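Local coordinates for piwi domain-containing protein (Vanderwaltozyma polyspora, PDB 5THE) that forms the C-terminal lobe of a budding yeast Argonaute, binds the 5' end of an RNA strand and probably takes part in RNA-guided target cleavage, at residues A[200-203]-A[204-208]; A[169-172]-A[173-177]; A[49-53]-A[54-58]. All coordinates share one frame; numbering follows the deposited sequence.

Overall arrangement
Contacts 1 and 2 belong together, whereas contact 3 stands apart, its centre about 44 Å from that of contact 1 and on the opposite side of the chain's centre. Helix 197-210, which carries contact 1, is buried and offers one side to the RNA 5' phosphate. Helix 169-179 of contact 2 packs against it, partly buried, through leucine and isoleucine side chains and one Arg-Glu salt bridge. Contact 3 is a surface loop between strands 43-44 and 77-85. Contacts 1 and 2 are both helix turns in which a hydroxyl shares a carbonyl with an amide; contact 1 adds a tyrosine and a lysine bonded to the phosphate, and contact 3 relies on water-mediated bonds.

Contact 1. Residues A[200-203]-A[204-208]. With nucleotides of chain B.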
loop_
_atom_site.group_PDB
_atom_site.type_symbol
_atom_site.label_atom_id
_atom_site.label_comp_id
_atom_site.label_asym_id
_atom_site.label_seq_id
_atom_site.Cartn_x
_atom_site.Cartn_y
_atom_site.Cartn_z
ATOM N N TYR A 200 10.736 3.191 -17.248
ATOM C CA TYR A 200 9.559 3.006 -16.399
ATOM C C TYR A 200 9.090 4.330 -15.801
ATOM O O TYR A 200 7.886 4.617 -15.772
ATOM C CB TYR A 200 9.869 2.002 -15.291
ATOM C CG TYR A 200 8.765 1.796 -14.293
ATOM C CD1 TYR A 200 8.694 2.561 -13.133
ATOM C CD2 TYR A 200 7.797 0.806 -14.490
ATOM C CE1 TYR A 200 7.680 2.356 -12.202
ATOM C CE2 TYR A 200 6.791 0.599 -13.570
ATOM C CZ TYR A 200 6.733 1.364 -12.428
ATOM O OH TYR A 200 5.715 1.147 -11.510
ATOM N N ASP A 201 10.029 5.134 -15.283
ATOM C CA ASP A 201 9.675 6.418 -14.680
ATOM C C ASP A 201 8.941 7.296 -15.673
ATOM O O ASP A 201 7.910 7.897 -15.352
ATOM C CB ASP A 201 10.928 7.147 -14.185
ATOM C CG ASP A 201 11.553 6.491 -12.974
ATOM O OD1 ASP A 201 10.943 5.563 -12.413
ATOM O OD2 ASP A 201 12.652 6.924 -12.573
ATOM N N ARG A 202 9.470 7.376 -16.895
ATOM C CA ARG A 202 8.862 8.210 -17.916
ATOM C C ARG A 202 7.502 7.668 -18.343
ATOM O O ARG A 202 6.574 8.444 -18.595
ATOM C CB ARG A 202 9.806 8.318 -19.112
ATOM C CG ARG A 202 9.399 9.380 -20.101
ATOM C CD ARG A 202 9.716 10.749 -19.551
ATOM N NE ARG A 202 9.357 11.809 -20.480
ATOM C CZ ARG A 202 9.555 13.104 -20.247
ATOM N NH1 ARG A 202 10.133 13.502 -19.121
ATOM N NH2 ARG A 202 9.180 14.001 -21.142
ATOM N N LEU A 203 7.367 6.344 -18.446
ATOM C CA LEU A 203 6.060 5.765 -18.767
ATOM C C LEU A 203 5.006 6.161 -17.744
ATOM O O LEU A 203 3.882 6.526 -18.109
ATOM C CB LEU A 203 6.153 4.246 -18.839
ATOM C CG LEU A 203 6.693 3.660 -20.138
ATOM C CD1 LEU A 203 6.778 2.164 -20.009
ATOM C CD2 LEU A 203 5.812 4.056 -21.325
ATOM N N LYS A 204 5.349 6.088 -16.459
ATOM C CA LYS A 204 4.401 6.481 -15.426
ATOM C C LYS A 204 4.202 7.989 -15.410
ATOM O O LYS A 204 3.078 8.472 -15.231
ATOM C CB LYS A 204 4.877 5.964 -14.070
ATOM C CG LYS A 204 4.897 4.431 -13.995
ATOM C CD LYS A 204 3.501 3.842 -14.254
ATOM C CE LYS A 204 3.451 2.364 -13.878
ATOM N NZ LYS A 204 2.089 1.753 -14.102
ATOM N N TYR A 205 5.279 8.745 -15.621
ATOM C CA TYR A 205 5.169 10.195 -15.688
ATOM C C TYR A 205 4.189 10.622 -16.769
ATOM O O TYR A 205 3.333 11.479 -16.546
ATOM C CB TYR A 205 6.544 10.788 -15.949
ATOM C CG TYR A 205 6.565 12.280 -16.134
ATOM C CD1 TYR A 205 6.530 13.126 -15.038
ATOM C CD2 TYR A 205 6.660 12.844 -17.401
ATOM C CE1 TYR A 205 6.577 14.495 -15.192
ATOM C CE2 TYR A 205 6.703 14.217 -17.569
ATOM C CZ TYR A 205 6.660 15.035 -16.455
ATOM O OH TYR A 205 6.702 16.402 -16.587
ATOM N N ILE A 206 4.299 10.024 -17.951
ATOM C CA ILE A 206 3.390 10.352 -19.037
ATOM C C ILE A 206 1.996 9.824 -18.746
ATOM O O ILE A 206 1.001 10.550 -18.858
ATOM C CB ILE A 206 3.930 9.786 -20.355
ATOM C CG1 ILE A 206 5.208 10.527 -20.765
ATOM C CG2 ILE A 206 2.885 9.864 -21.433
ATOM C CD1 ILE A 206 6.024 9.749 -21.801
ATOM N N THR A 207 1.902 8.549 -18.372
ATOM C CA THR A 207 0.602 7.895 -18.385
ATOM C C THR A 207 -0.191 8.176 -17.112
ATOM O O THR A 207 -1.395 8.448 -17.191
ATOM C CB THR A 207 0.787 6.400 -18.608
ATOM O OG1 THR A 207 1.720 6.216 -19.683
ATOM C CG2 THR A 207 -0.538 5.756 -18.985
ATOM N N ASP A 208 0.452 8.112 -15.939
ATOM C CA ASP A 208 -0.238 8.504 -14.708
ATOM C C ASP A 208 -0.392 10.015 -14.643
ATOM O O ASP A 208 -1.503 10.548 -14.543
ATOM C CB ASP A 208 0.520 8.049 -13.453
ATOM C CG ASP A 208 0.642 6.542 -13.302
ATOM O OD1 ASP A 208 -0.075 5.760 -13.978
ATOM O OD2 ASP A 208 1.482 6.148 -12.457
ATOM O OP3 U B 1 3.690 -0.508 -11.457
ATOM P P U B 1 3.303 -1.503 -12.475
ATOM O OP1 U B 1 2.629 -0.821 -13.606
ATOM O OP2 U B 1 2.588 -2.613 -11.825
ATOM O "O5'" U B 1 4.633 -2.086 -13.093
ATOM C "C5'" U B 1 5.360 -3.123 -12.448
ATOM C "C4'" U B 1 6.264 -3.782 -13.445
ATOM O "O4'" U B 1 7.243 -2.813 -13.926
ATOM C "C3'" U B 1 7.047 -4.983 -12.935
ATOM O "O3'" U B 1 7.054 -5.990 -13.947
ATOM C "C2'" U B 1 8.456 -4.424 -12.722
ATOM O "O2'" U B 1 9.491 -5.375 -12.835
ATOM C "C1'" U B 1 8.547 -3.357 -13.815
ATOM N N1 U B 1 9.486 -2.265 -13.488
ATOM C C2 U B 1 10.515 -2.015 -14.360
ATOM O O2 U B 1 10.643 -2.645 -15.388
ATOM N N3 U B 1 11.375 -1.001 -14.003
ATOM C C4 U B 1 11.294 -0.222 -12.863
ATOM O O4 U B 1 12.130 0.666 -12.672
ATOM C C5 U B 1 10.205 -0.548 -11.993
ATOM C C6 U B 1 9.367 -1.538 -12.325
#
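Tyr200 and Lys204, one helical turn apart, meet ring to chain and together receive the 5' phosphate of U1 of chain B. The lysine passes over one ring face, its CG 4.1 Å from the centroid of the Tyr200 ring in a CH-pi contact. Over the opposite face lies the uracil, with C5 above the ring centre. Both polar ends go to the phosphate: Tyr200 OH donates to OP3 of U1 of chain B at 2.6 Å, and Lys204 NZ reaches OP1 of U1 of chain B at 2.7 Å. A bend at chi2 (-59°) followed by an extended end carries the amino group along the ring to the phosphate. A tyrosine and a lysine in these roles are characteristic of the 5'-phosphate pocket of the Argonaute MID domain.

On this tight, buried side Leu203 O is gripped twice, by Thr207 N at 2.8 Å and by Thr207 OG1 at 2.7 Å; that hydroxyl also pairs with Tyr189 OH. The partly exposed side is looser. There Arg202 and Tyr205 run side by side in the same direction, NH1 of Arg202 3.8 Å from CE2 of Tyr205, with guanidinium and ring planes 29° apart.

Arg202 NE forms a salt bridge with Glu171 OE1. Asn215 bonds Lys204 NZ and Asp208 OD1, and Asp208 forms a salt bridge with Arg501. Helix 197-210 links strands 185-191 and 215-219 in a beta-alpha-beta unit, with Leu203 and Ile206 packed on helix 169-179 and Asp201 and Tyr205 on helix 490-515.

Contact 2. Residues A[169-172]-A[173-177]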
loop_
_atom_site.group_PDB
_atom_site.type_symbol
_atom_site.label_atom_id
_atom_site.label_comp_id
_atom_site.label_asym_id
_atom_site.label_seq_id
_atom_site.Cartn_x
_atom_site.Cartn_y
_atom_site.Cartn_z
ATOM N N PRO A 169 11.587 9.757 -29.929
ATOM C CA PRO A 169 10.552 9.436 -30.927
ATOM C C PRO A 169 9.481 8.522 -30.370
ATOM O O PRO A 169 8.310 8.633 -30.761
ATOM C CB PRO A 169 11.345 8.758 -32.055
ATOM C CG PRO A 169 12.771 9.197 -31.844
ATOM C CD PRO A 169 12.938 9.372 -30.368
ATOM N N GLY A 170 9.850 7.614 -29.460
ATOM C CA GLY A 170 8.853 6.755 -28.850
ATOM C C GLY A 170 7.857 7.532 -28.014
ATOM O O GLY A 170 6.654 7.255 -28.047
ATOM N N GLU A 171 8.339 8.512 -27.243
ATOM C CA GLU A 171 7.410 9.307 -26.448
ATOM C C GLU A 171 6.466 10.100 -27.346
ATOM O O GLU A 171 5.284 10.269 -27.024
ATOM C CB GLU A 171 8.162 10.237 -25.502
ATOM C CG GLU A 171 7.233 11.214 -24.800
ATOM C CD GLU A 171 7.864 11.928 -23.611
ATOM O OE1 GLU A 171 8.893 11.457 -23.079
ATOM O OE2 GLU A 171 7.306 12.956 -23.195
ATOM N N ILE A 172 6.957 10.568 -28.492
ATOM C CA ILE A 172 6.079 11.282 -29.415
ATOM C C ILE A 172 4.975 10.357 -29.902
ATOM O O ILE A 172 3.795 10.726 -29.919
ATOM C CB ILE A 172 6.892 11.881 -30.580
ATOM C CG1 ILE A 172 7.732 13.052 -30.078
ATOM C CG2 ILE A 172 5.971 12.334 -31.698
ATOM C CD1 ILE A 172 8.643 13.631 -31.138
ATOM N N SER A 173 5.338 9.127 -30.275
ATOM C CA SER A 173 4.335 8.164 -30.720
ATOM C C SER A 173 3.350 7.845 -29.609
ATOM O O SER A 173 2.140 7.777 -29.847
ATOM C CB SER A 173 4.999 6.873 -31.200
ATOM O OG SER A 173 5.951 7.133 -32.206
ATOM N N LEU A 174 3.856 7.621 -28.391
ATOM C CA LEU A 174 2.981 7.253 -27.284
ATOM C C LEU A 174 2.056 8.407 -26.918
ATOM O O LEU A 174 0.862 8.200 -26.680
ATOM C CB LEU A 174 3.816 6.822 -26.073
ATOM C CG LEU A 174 2.998 6.423 -24.837
ATOM C CD1 LEU A 174 2.209 5.143 -25.110
ATOM C CD2 LEU A 174 3.875 6.281 -23.586
ATOM N N LEU A 175 2.593 9.627 -26.876
ATOM C CA LEU A 175 1.768 10.806 -26.635
ATOM C C LEU A 175 0.617 10.879 -27.616
ATOM O O LEU A 175 -0.519 11.179 -27.235
ATOM C CB LEU A 175 2.616 12.071 -26.737
ATOM C CG LEU A 175 3.575 12.309 -25.578
ATOM C CD1 LEU A 175 4.376 13.576 -25.814
ATOM C CD2 LEU A 175 2.810 12.379 -24.270
ATOM N N ASN A 176 0.894 10.607 -28.890
ATOM C CA ASN A 176 -0.173 10.587 -29.878
ATOM C C ASN A 176 -1.154 9.459 -29.593
ATOM O O ASN A 176 -2.373 9.629 -29.730
ATOM C CB ASN A 176 0.414 10.444 -31.280
ATOM C CG ASN A 176 -0.646 10.518 -32.349
ATOM O OD1 ASN A 176 -1.185 11.591 -32.622
ATOM N ND2 ASN A 176 -0.970 9.377 -32.948
ATOM N N LEU A 177 -0.636 8.299 -29.189
ATOM C CA LEU A 177 -1.491 7.167 -28.863
ATOM C C LEU A 177 -2.414 7.491 -27.692
ATOM O O LEU A 177 -3.603 7.152 -27.716
ATOM C CB LEU A 177 -0.614 5.952 -28.557
ATOM C CG LEU A 177 -1.246 4.569 -28.436
ATOM C CD1 LEU A 177 -0.174 3.502 -28.623
ATOM C CD2 LEU A 177 -1.958 4.381 -27.088
#
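Pro169 O is gripped twice by Ser173, whose N and OG atoms each donate to it at 3.1 Å. The two donors come from opposite faces of the carbonyl plane, in the opening turns of the alpha-helix 169-179. The serine hydroxyl folds back along the helix because OG stands beside its own backbone N (chi1 -55°). Regular i to i+4 bonding continues from there: Leu174 N reaches Gly170 O at 2.8 Å, and Asn176 N reaches Ile172 O at a longer 3.1 Å. Just ahead of the helix, Ser168 OG bonds Glu171 N.

Ile172, Ser173 and Asn176 lie on the exposed side of the helix, while on the side facing its neighbours Leu174 packs against Leu203, Ile82 and Ile126, joining it to helix 197-210 and to strands 77-85 and 124-127. The chain of Glu171, extended beyond CG (chi2 166°), carries its carboxylate to a salt bridge with Arg202 and lays CG against Leu175. Those two side chains cross at a slant. Leu175 CG lies beside its backbone N (chi1 -73°), near Glu171 O, the carbonyl that accepts from that N, and its CD1 comes to rest 3.8 Å from CG of Glu171.

Contact 3. Residues A[49-53]-A[54-58]; sequences KSYGT and KHEES
His55 and Lys49 carry the largest side-chain contact of this surface loop. The lysine chain crosses the imidazole at about a right angle, over one face: CD of Lys49 sits 3.6 Å from the centroid of the His55 ring, 2° off its normal, in a CH-pi contact. Lys49 CB adds a touch near the ring's rim, 3.5 Å from His55 CD2. The ring is turned so that NE2 bonds Lys47 O, which fixes its rotation, and the ring of Tyr46 meets it as well. Thr53, also largely covered, is set against the CB end of His55: its hydroxyl stands between the backbone N and carbonyl carbon (chi1 65°), with OG1 3.9 Å from CB of His55.

No direct hydrogen bond joins 49-53 to 54-58; two waters do the work instead. One is held fourfold, donating to Ser50 O and, at 2.7 Å, to Glu56 OE1, while accepting from Thr53 N and His55 N. The other accepts from Gly52 N and Lys54 N, donates to Glu56 OE2 at 2.7 Å, and lies over the centre of the Tyr51 ring. The bend of Glu56 at chi2 (-79°) brings the carboxylate back over the loop, OE1 to the first water and OE2 to the second, with OE2 3.3 Å from CE1 of Tyr51. This buried carboxylate therefore collects, through water, the amides of the loop. Ser58 places both N and OG on His55 O. The whole is a water-bridged loop between strands 43-44 and 77-85 that turns into a 3-10 segment at 55-58 and rests on strand 410-415, where Tyr51 and Glu56 touch Ala412.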
loop_
_atom_site.group_PDB
_atom_site.type_symbol
_atom_site.label_atom_id
_atom_site.label_comp_id
_atom_site.label_asym_id
_atom_site.label_seq_id
_atom_site.Cartn_x
_atom_site.Cartn_y
_atom_site.Cartn_z
ATOM N N LYS A 49 -3.642 -25.532 14.275
ATOM C CA LYS A 49 -3.433 -26.973 14.343
ATOM C C LYS A 49 -2.033 -27.248 14.855
ATOM O O LYS A 49 -1.174 -26.359 14.920
ATOM C CB LYS A 49 -3.633 -27.667 12.982
ATOM C CG LYS A 49 -5.098 -27.617 12.508
ATOM C CD LYS A 49 -5.360 -28.469 11.263
ATOM C CE LYS A 49 -6.824 -28.350 10.843
ATOM N NZ LYS A 49 -7.273 -29.404 9.886
ATOM N N SER A 50 -1.815 -28.509 15.218
ATOM C CA SER A 50 -0.499 -28.953 15.632
ATOM C C SER A 50 0.516 -28.737 14.516
ATOM O O SER A 50 0.210 -28.897 13.328
ATOM C CB SER A 50 -0.534 -30.432 16.011
ATOM O OG SER A 50 0.795 -30.918 16.037
ATOM N N TYR A 51 1.722 -28.347 14.913
ATOM C CA TYR A 51 2.854 -28.373 14.007
ATOM C C TYR A 51 3.049 -29.788 13.479
ATOM O O TYR A 51 2.715 -30.770 14.144
ATOM C CB TYR A 51 4.116 -27.915 14.739
ATOM C CG TYR A 51 5.261 -27.596 13.827
ATOM C CD1 TYR A 51 5.328 -26.364 13.183
ATOM C CD2 TYR A 51 6.281 -28.516 13.604
ATOM C CE1 TYR A 51 6.374 -26.054 12.341
ATOM C CE2 TYR A 51 7.348 -28.213 12.756
ATOM C CZ TYR A 51 7.381 -26.977 12.134
ATOM O OH TYR A 51 8.401 -26.649 11.286
ATOM N N GLY A 52 3.579 -29.889 12.266
ATOM C CA GLY A 52 4.009 -31.171 11.760
ATOM C C GLY A 52 3.495 -31.515 10.383
ATOM O O GLY A 52 4.047 -32.406 9.728
ATOM N N THR A 53 2.442 -30.837 9.921
ATOM C CA THR A 53 1.911 -31.075 8.582
ATOM C C THR A 53 1.948 -29.818 7.725
ATOM O O THR A 53 1.287 -29.770 6.681
ATOM C CB THR A 53 0.481 -31.613 8.648
ATOM O OG1 THR A 53 -0.374 -30.607 9.206
ATOM C CG2 THR A 53 0.427 -32.855 9.519
ATOM N N LYS A 54 2.707 -28.806 8.143
ATOM C CA LYS A 54 2.828 -27.526 7.446
ATOM C C LYS A 54 1.492 -26.793 7.335
ATOM O O LYS A 54 1.344 -25.883 6.513
ATOM C CB LYS A 54 3.460 -27.699 6.057
ATOM C CG LYS A 54 4.947 -28.123 6.078
ATOM C CD LYS A 54 5.469 -28.249 4.643
ATOM C CE LYS A 54 6.885 -28.799 4.583
ATOM N NZ LYS A 54 7.889 -27.833 5.077
ATOM N N HIS A 55 0.509 -27.161 8.156
ATOM C CA HIS A 55 -0.718 -26.376 8.214
ATOM C C HIS A 55 -0.397 -24.912 8.498
ATOM O O HIS A 55 -1.019 -24.011 7.930
ATOM C CB HIS A 55 -1.658 -26.953 9.275
ATOM C CG HIS A 55 -2.955 -26.211 9.410
ATOM N ND1 HIS A 55 -3.955 -26.276 8.465
ATOM C CD2 HIS A 55 -3.417 -25.395 10.387
ATOM C CE1 HIS A 55 -4.975 -25.532 8.852
ATOM N NE2 HIS A 55 -4.674 -24.987 10.017
ATOM N N GLU A 56 0.624 -24.663 9.328
ATOM C CA GLU A 56 0.931 -23.307 9.770
ATOM C C GLU A 56 1.362 -22.402 8.619
ATOM O O GLU A 56 1.200 -21.182 8.702
ATOM C CB GLU A 56 2.025 -23.348 10.838
ATOM C CG GLU A 56 3.375 -23.818 10.320
ATOM C CD GLU A 56 3.476 -25.320 10.159
ATOM O OE1 GLU A 56 2.514 -26.033 10.524
ATOM O OE2 GLU A 56 4.531 -25.786 9.663
ATOM N N GLU A 57 1.911 -22.964 7.541
ATOM C CA GLU A 57 2.415 -22.105 6.474
ATOM C C GLU A 57 1.302 -21.420 5.715
ATOM O O GLU A 57 1.588 -20.551 4.884
ATOM C CB GLU A 57 3.290 -22.903 5.513
ATOM C CG GLU A 57 4.369 -23.669 6.250
ATOM C CD GLU A 57 5.429 -24.230 5.329
ATOM O OE1 GLU A 57 6.437 -24.749 5.845
ATOM O OE2 GLU A 57 5.250 -24.160 4.100
ATOM N N SER A 58 0.054 -21.755 6.011
ATOM C CA SER A 58 -1.086 -21.138 5.360
ATOM C C SER A 58 -1.605 -19.921 6.115
ATOM O O SER A 58 -2.416 -19.183 5.565
ATOM C CB SER A 58 -2.216 -22.172 5.182
ATOM O OG SER A 58 -2.889 -22.440 6.397
HETATM O O HOH W 1 1.223 -28.431 10.815
HETATM O O HOH W 2 4.705 -28.419 10.032
#